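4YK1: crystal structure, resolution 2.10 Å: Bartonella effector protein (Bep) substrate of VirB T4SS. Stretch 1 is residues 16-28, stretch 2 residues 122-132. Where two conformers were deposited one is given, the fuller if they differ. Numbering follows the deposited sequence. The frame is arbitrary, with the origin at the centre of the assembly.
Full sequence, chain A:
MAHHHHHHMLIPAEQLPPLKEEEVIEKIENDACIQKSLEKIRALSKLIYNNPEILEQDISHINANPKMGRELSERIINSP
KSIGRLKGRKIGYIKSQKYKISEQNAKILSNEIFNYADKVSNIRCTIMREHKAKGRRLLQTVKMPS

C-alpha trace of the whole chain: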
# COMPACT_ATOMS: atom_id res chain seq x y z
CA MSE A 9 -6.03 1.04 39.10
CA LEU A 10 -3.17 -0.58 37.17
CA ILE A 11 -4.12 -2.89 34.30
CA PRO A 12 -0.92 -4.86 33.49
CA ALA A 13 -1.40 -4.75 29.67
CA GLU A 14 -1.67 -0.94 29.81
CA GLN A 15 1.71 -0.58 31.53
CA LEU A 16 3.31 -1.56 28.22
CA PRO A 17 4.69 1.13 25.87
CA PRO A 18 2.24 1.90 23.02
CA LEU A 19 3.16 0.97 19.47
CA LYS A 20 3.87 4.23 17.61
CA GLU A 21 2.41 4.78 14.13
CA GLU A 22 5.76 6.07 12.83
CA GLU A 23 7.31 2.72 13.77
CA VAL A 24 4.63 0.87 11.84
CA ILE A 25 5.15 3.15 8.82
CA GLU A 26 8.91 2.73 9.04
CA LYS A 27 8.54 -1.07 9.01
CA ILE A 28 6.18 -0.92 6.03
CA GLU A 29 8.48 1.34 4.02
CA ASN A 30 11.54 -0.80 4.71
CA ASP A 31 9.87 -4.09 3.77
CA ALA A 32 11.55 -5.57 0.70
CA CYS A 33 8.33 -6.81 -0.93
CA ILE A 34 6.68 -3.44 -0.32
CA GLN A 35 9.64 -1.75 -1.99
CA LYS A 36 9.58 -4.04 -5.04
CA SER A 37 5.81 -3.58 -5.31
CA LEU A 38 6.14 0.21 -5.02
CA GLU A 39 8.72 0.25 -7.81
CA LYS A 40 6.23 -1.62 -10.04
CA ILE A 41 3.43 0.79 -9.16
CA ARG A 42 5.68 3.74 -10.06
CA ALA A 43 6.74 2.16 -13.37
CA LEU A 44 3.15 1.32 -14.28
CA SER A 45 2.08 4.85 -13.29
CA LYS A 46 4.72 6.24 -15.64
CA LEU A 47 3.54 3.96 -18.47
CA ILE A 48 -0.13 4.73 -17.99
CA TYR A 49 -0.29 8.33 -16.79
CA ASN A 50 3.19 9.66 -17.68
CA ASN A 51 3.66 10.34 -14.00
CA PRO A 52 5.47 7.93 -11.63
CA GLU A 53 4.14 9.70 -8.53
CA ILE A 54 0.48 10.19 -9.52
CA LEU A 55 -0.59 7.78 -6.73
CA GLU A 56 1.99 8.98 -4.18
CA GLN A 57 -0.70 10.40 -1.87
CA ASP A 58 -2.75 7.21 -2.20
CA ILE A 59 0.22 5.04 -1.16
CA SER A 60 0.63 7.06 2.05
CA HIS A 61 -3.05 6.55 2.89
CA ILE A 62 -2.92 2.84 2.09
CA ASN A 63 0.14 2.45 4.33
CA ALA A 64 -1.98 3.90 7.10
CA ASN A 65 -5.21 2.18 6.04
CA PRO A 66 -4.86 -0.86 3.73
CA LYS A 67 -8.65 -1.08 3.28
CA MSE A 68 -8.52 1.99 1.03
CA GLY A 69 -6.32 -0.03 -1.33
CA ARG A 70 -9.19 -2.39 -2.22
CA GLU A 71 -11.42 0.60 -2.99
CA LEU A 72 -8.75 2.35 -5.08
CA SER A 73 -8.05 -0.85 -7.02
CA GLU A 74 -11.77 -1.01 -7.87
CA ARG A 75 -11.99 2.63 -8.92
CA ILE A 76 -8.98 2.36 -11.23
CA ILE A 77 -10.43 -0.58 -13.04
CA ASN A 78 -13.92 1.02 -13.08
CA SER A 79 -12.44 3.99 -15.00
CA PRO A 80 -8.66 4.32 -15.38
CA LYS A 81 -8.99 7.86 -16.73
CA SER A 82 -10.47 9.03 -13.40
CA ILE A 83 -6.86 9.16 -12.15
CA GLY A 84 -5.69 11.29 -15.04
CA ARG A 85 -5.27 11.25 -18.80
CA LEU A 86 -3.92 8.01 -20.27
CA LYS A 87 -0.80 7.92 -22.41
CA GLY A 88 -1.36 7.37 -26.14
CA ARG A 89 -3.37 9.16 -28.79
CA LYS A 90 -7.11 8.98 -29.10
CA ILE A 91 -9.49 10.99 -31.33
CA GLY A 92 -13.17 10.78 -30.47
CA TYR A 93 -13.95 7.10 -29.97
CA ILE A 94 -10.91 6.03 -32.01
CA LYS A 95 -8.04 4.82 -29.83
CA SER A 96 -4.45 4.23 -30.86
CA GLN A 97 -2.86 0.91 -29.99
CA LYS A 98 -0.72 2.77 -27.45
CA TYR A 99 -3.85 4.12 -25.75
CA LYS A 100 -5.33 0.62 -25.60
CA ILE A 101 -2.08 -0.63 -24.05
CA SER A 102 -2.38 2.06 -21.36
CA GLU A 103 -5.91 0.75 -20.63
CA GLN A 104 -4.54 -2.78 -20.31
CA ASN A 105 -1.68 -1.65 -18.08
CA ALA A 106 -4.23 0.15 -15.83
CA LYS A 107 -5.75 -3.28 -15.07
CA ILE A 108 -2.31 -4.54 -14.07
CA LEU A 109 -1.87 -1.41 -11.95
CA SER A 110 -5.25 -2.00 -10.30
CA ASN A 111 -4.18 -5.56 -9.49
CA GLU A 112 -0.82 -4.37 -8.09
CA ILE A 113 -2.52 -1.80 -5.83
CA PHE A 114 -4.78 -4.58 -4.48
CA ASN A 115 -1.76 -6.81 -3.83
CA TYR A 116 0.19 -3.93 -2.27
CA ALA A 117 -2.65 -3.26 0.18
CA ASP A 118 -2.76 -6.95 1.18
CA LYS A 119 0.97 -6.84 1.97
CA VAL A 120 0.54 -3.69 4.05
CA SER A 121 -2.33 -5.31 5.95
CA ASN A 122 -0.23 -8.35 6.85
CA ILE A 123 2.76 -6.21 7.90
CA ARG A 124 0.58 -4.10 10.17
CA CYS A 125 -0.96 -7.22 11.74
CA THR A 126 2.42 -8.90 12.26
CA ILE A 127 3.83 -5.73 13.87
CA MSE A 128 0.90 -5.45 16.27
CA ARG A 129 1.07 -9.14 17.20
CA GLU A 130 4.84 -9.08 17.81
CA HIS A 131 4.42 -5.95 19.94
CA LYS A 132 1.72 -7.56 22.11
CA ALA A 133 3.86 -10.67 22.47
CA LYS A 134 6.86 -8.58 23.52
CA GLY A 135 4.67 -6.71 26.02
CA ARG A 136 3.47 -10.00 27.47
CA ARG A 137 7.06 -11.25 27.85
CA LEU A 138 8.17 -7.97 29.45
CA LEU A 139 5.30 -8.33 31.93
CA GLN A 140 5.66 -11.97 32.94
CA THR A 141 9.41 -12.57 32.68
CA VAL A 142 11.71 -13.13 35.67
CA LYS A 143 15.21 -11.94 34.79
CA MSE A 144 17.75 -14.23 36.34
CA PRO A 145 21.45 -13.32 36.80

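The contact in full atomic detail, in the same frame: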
# COMPACT_ATOMS: atom_id res chain seq x y z
N LEU A 16 2.39 -1.31 29.33
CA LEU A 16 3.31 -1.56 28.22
C LEU A 16 3.33 -0.36 27.29
O LEU A 16 2.29 0.23 27.00
CB LEU A 16 2.90 -2.82 27.46
N PRO A 17 4.53 0.01 26.81
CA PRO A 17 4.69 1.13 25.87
C PRO A 17 3.83 0.94 24.62
O PRO A 17 3.83 -0.15 24.04
CB PRO A 17 6.18 1.09 25.53
CG PRO A 17 6.82 0.38 26.65
CD PRO A 17 5.82 -0.62 27.14
N PRO A 18 3.09 1.98 24.22
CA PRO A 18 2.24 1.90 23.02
C PRO A 18 3.07 1.75 21.76
O PRO A 18 4.20 2.22 21.70
CB PRO A 18 1.49 3.24 23.02
CG PRO A 18 1.60 3.74 24.42
CD PRO A 18 2.92 3.26 24.92
N LEU A 19 2.51 1.07 20.76
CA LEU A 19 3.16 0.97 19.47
C LEU A 19 2.91 2.26 18.70
O LEU A 19 1.76 2.65 18.50
CB LEU A 19 2.64 -0.25 18.70
CG LEU A 19 3.13 -0.49 17.27
CD1 LEU A 19 4.62 -0.80 17.23
CD2 LEU A 19 2.32 -1.62 16.65
N LYS A 20 3.98 2.94 18.30
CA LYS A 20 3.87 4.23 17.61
C LYS A 20 3.64 4.07 16.11
O LYS A 20 4.26 3.22 15.47
CB LYS A 20 5.13 5.06 17.87
N GLU A 21 2.77 4.90 15.54
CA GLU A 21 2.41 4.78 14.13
C GLU A 21 3.62 4.96 13.22
O GLU A 21 3.74 4.27 12.21
CB GLU A 21 1.32 5.79 13.75
CG GLU A 21 0.91 5.77 12.26
CD GLU A 21 0.14 4.51 11.86
OE1 GLU A 21 -0.07 3.63 12.71
OE2 GLU A 21 -0.24 4.39 10.67
N GLU A 22 4.53 5.86 13.60
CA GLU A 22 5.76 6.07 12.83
C GLU A 22 6.60 4.80 12.74
O GLU A 22 7.29 4.59 11.74
CB GLU A 22 6.60 7.19 13.45
CG GLU A 22 5.88 8.51 13.61
CD GLU A 22 5.26 8.66 14.98
OE1 GLU A 22 4.20 8.04 15.24
OE2 GLU A 22 5.84 9.40 15.81
N GLU A 23 6.56 3.98 13.78
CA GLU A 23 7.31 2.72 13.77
C GLU A 23 6.67 1.72 12.81
O GLU A 23 7.36 0.96 12.14
CB GLU A 23 7.39 2.11 15.17
CG GLU A 23 8.24 0.83 15.22
CD GLU A 23 8.16 0.10 16.55
OE1 GLU A 23 7.85 0.74 17.58
OE2 GLU A 23 8.42 -1.13 16.57
N VAL A 24 5.35 1.73 12.76
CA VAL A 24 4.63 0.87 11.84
C VAL A 24 4.97 1.30 10.41
O VAL A 24 5.33 0.47 9.58
CB VAL A 24 3.12 0.92 12.10
CG1 VAL A 24 2.39 -0.04 11.17
CG2 VAL A 24 2.83 0.61 13.57
N ILE A 25 4.88 2.61 10.16
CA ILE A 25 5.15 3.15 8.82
C ILE A 25 6.57 2.83 8.41
O ILE A 25 6.81 2.44 7.27
CB ILE A 25 4.90 4.67 8.76
CG1 ILE A 25 3.41 4.97 8.91
CG2 ILE A 25 5.39 5.24 7.45
CD1 ILE A 25 2.57 4.30 7.85
N GLU A 26 7.51 2.98 9.34
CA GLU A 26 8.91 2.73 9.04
C GLU A 26 9.11 1.27 8.63
O GLU A 26 9.84 0.99 7.68
CB GLU A 26 9.79 3.07 10.25
N LYS A 27 8.46 0.35 9.34
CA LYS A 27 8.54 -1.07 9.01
C LYS A 27 7.92 -1.37 7.64
O LYS A 27 8.44 -2.20 6.89
CB LYS A 27 7.84 -1.91 10.07
CG LYS A 27 7.96 -3.42 9.85
CD LYS A 27 9.20 -3.98 10.54
CE LYS A 27 9.20 -5.51 10.52
NZ LYS A 27 10.37 -6.06 11.26
N ILE A 28 6.80 -0.72 7.33
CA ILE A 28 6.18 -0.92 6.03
C ILE A 28 7.14 -0.48 4.94
O ILE A 28 7.46 -1.25 4.03
CB ILE A 28 4.84 -0.16 5.92
CG1 ILE A 28 3.82 -0.79 6.86
CG2 ILE A 28 4.33 -0.16 4.45
CD1 ILE A 28 2.56 0.02 7.04
N ASN A 122 -0.95 -7.30 6.14
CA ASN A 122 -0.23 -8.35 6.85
C ASN A 122 0.93 -7.81 7.69
O ASN A 122 1.17 -8.29 8.78
CB ASN A 122 0.30 -9.39 5.86
CG ASN A 122 -0.81 -10.23 5.28
OD1 ASN A 122 -1.78 -10.54 5.96
ND2 ASN A 122 -0.68 -10.58 4.02
N ILE A 123 1.65 -6.82 7.17
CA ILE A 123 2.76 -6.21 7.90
C ILE A 123 2.26 -5.56 9.17
O ILE A 123 2.82 -5.75 10.26
CB ILE A 123 3.51 -5.19 7.03
CG1 ILE A 123 4.24 -5.89 5.89
CG2 ILE A 123 4.52 -4.42 7.86
CD1 ILE A 123 4.88 -4.95 4.93
N ARG A 124 1.19 -4.78 9.03
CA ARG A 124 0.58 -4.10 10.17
C ARG A 124 0.11 -5.10 11.23
O ARG A 124 0.26 -4.85 12.43
CB ARG A 124 -0.58 -3.21 9.70
CG ARG A 124 -0.11 -2.07 8.76
CD ARG A 124 -1.17 -0.99 8.56
NE ARG A 124 -1.54 -0.37 9.83
CZ ARG A 124 -1.10 0.81 10.26
NH1 ARG A 124 -0.26 1.55 9.53
NH2 ARG A 124 -1.51 1.25 11.44
N CYS A 125 -0.47 -6.22 10.80
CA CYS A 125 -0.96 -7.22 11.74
C CYS A 125 0.19 -7.91 12.46
O CYS A 125 0.14 -8.11 13.67
CB CYS A 125 -1.83 -8.27 11.03
SG CYS A 125 -3.48 -7.69 10.59
N THR A 126 1.22 -8.27 11.70
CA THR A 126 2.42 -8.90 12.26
C THR A 126 3.09 -7.98 13.28
O THR A 126 3.49 -8.43 14.35
CB THR A 126 3.41 -9.27 11.14
OG1 THR A 126 2.81 -10.25 10.29
CG2 THR A 126 4.70 -9.85 11.72
N ILE A 127 3.21 -6.69 12.96
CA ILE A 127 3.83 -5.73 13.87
C ILE A 127 3.07 -5.65 15.18
O ILE A 127 3.67 -5.69 16.25
CB ILE A 127 3.93 -4.34 13.25
CG1 ILE A 127 4.89 -4.34 12.08
CG2 ILE A 127 4.45 -3.35 14.28
CD1 ILE A 127 4.76 -3.10 11.23
N MSE A 128 1.74 -5.54 15.08
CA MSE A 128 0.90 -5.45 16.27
C MSE A 128 0.99 -6.71 17.13
O MSE A 128 1.07 -6.63 18.36
CB MSE A 128 -0.55 -5.18 15.88
N ARG A 129 0.98 -7.87 16.48
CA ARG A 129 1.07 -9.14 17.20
C ARG A 129 2.42 -9.31 17.90
O ARG A 129 2.48 -9.72 19.06
CB ARG A 129 0.83 -10.32 16.25
N GLU A 130 3.51 -8.98 17.21
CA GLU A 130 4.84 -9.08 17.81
C GLU A 130 4.99 -8.11 18.98
O GLU A 130 5.65 -8.42 19.97
CB GLU A 130 5.93 -8.82 16.77
CG GLU A 130 6.09 -9.98 15.78
CD GLU A 130 7.10 -9.70 14.67
OE1 GLU A 130 7.69 -8.59 14.65
OE2 GLU A 130 7.30 -10.60 13.82
N HIS A 131 4.38 -6.93 18.87
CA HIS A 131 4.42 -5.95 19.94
C HIS A 131 3.66 -6.43 21.18
O HIS A 131 4.13 -6.26 22.30
CB HIS A 131 3.84 -4.62 19.46
CG HIS A 131 3.91 -3.52 20.49
ND1 HIS A 131 5.06 -2.79 20.71
CD2 HIS A 131 2.98 -3.04 21.35
CE1 HIS A 131 4.83 -1.89 21.65
NE2 HIS A 131 3.58 -2.02 22.05
N LYS A 132 2.48 -7.03 20.98
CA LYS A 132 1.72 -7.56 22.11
C LYS A 132 2.49 -8.69 22.77
O LYS A 132 2.51 -8.79 24.00
CB LYS A 132 0.34 -8.05 21.66

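Ile 127 lies at the centre of this contact. Its CA-to-CB bond points toward stretch 1, and the residue is buried. CG2 of Ile 127 lies 3.6 Å from CD2 of Leu 19. CD1 of Ile 127 lies 3.9 Å from CG1 of Val 24 and 3.5 Å from CB of Lys 27. A branched aliphatic side chain suits this place because CG2 and CD1 can both make contact with the other stretch.

Val 24 also points its CA-to-CB bond toward its partner helix and is buried. The CA of Val 24 is 6.6 Å from the CA of Arg 124. One turn further on, Ile 28 extends the apolar strip. CG1 of Ile 28 packs 3.8 Å from CG2 of Ile 123. Both isoleucines adopt the mt rotamer. Lys 27 is exposed, but the aliphatic base of its side chain joins the packing, with CG of Lys 27 4.1 Å from CG2 of Ile 123. The axes of helix 21-28 and helix 122-132 come within 9.9 Å, and their directions differ by 129°. In all, the contact buries 610 Å², both sides summed.

Arg 124 links the apolar centre to a polar edge. Its CA-to-CB bond points sideways, but the end of its side chain comes nearer and sits as a knob among Glu 21, Val 24, Ile 25 and Ile 28. CG of Arg 124 is 3.8 Å from CD1 of Ile 28. CG1 of Val 24 covers one face of the guanidinium, 3.5 Å from NH1 of Arg 124. Glu 21 meets the guanidinium at its edge, where CD1 of Ile 25 also lies. NH2 of Arg 124 donates to OE1 of Glu 21 at 3.1 Å, and NH1 of Arg 124 donates to OE2 of Glu 21, also at 3.1 Å. The two bonds make a bidentate salt bridge. NH1 is also hydrogen-bonded elsewhere in the structure.

The other polar edge is at His 131, where it meets the loop that precedes helix 21-28. The CA-to-CB bond of His 131 points toward stretch 1, and chi1 is t. Leu 19 CB lies over one face, 3.8 Å from the centroid of the His 131 ring and only 5° off the normal, a CH-pi contact. At the ring edge, NE2 of His 131 donates a hydrogen bond to O of Pro 17 at 2.7 Å. The distance is short, but the angle at the hydrogen, 132°, is well bent. Histidine suits this place because it offers a flat face to leucine and an N-H to a backbone carbonyl.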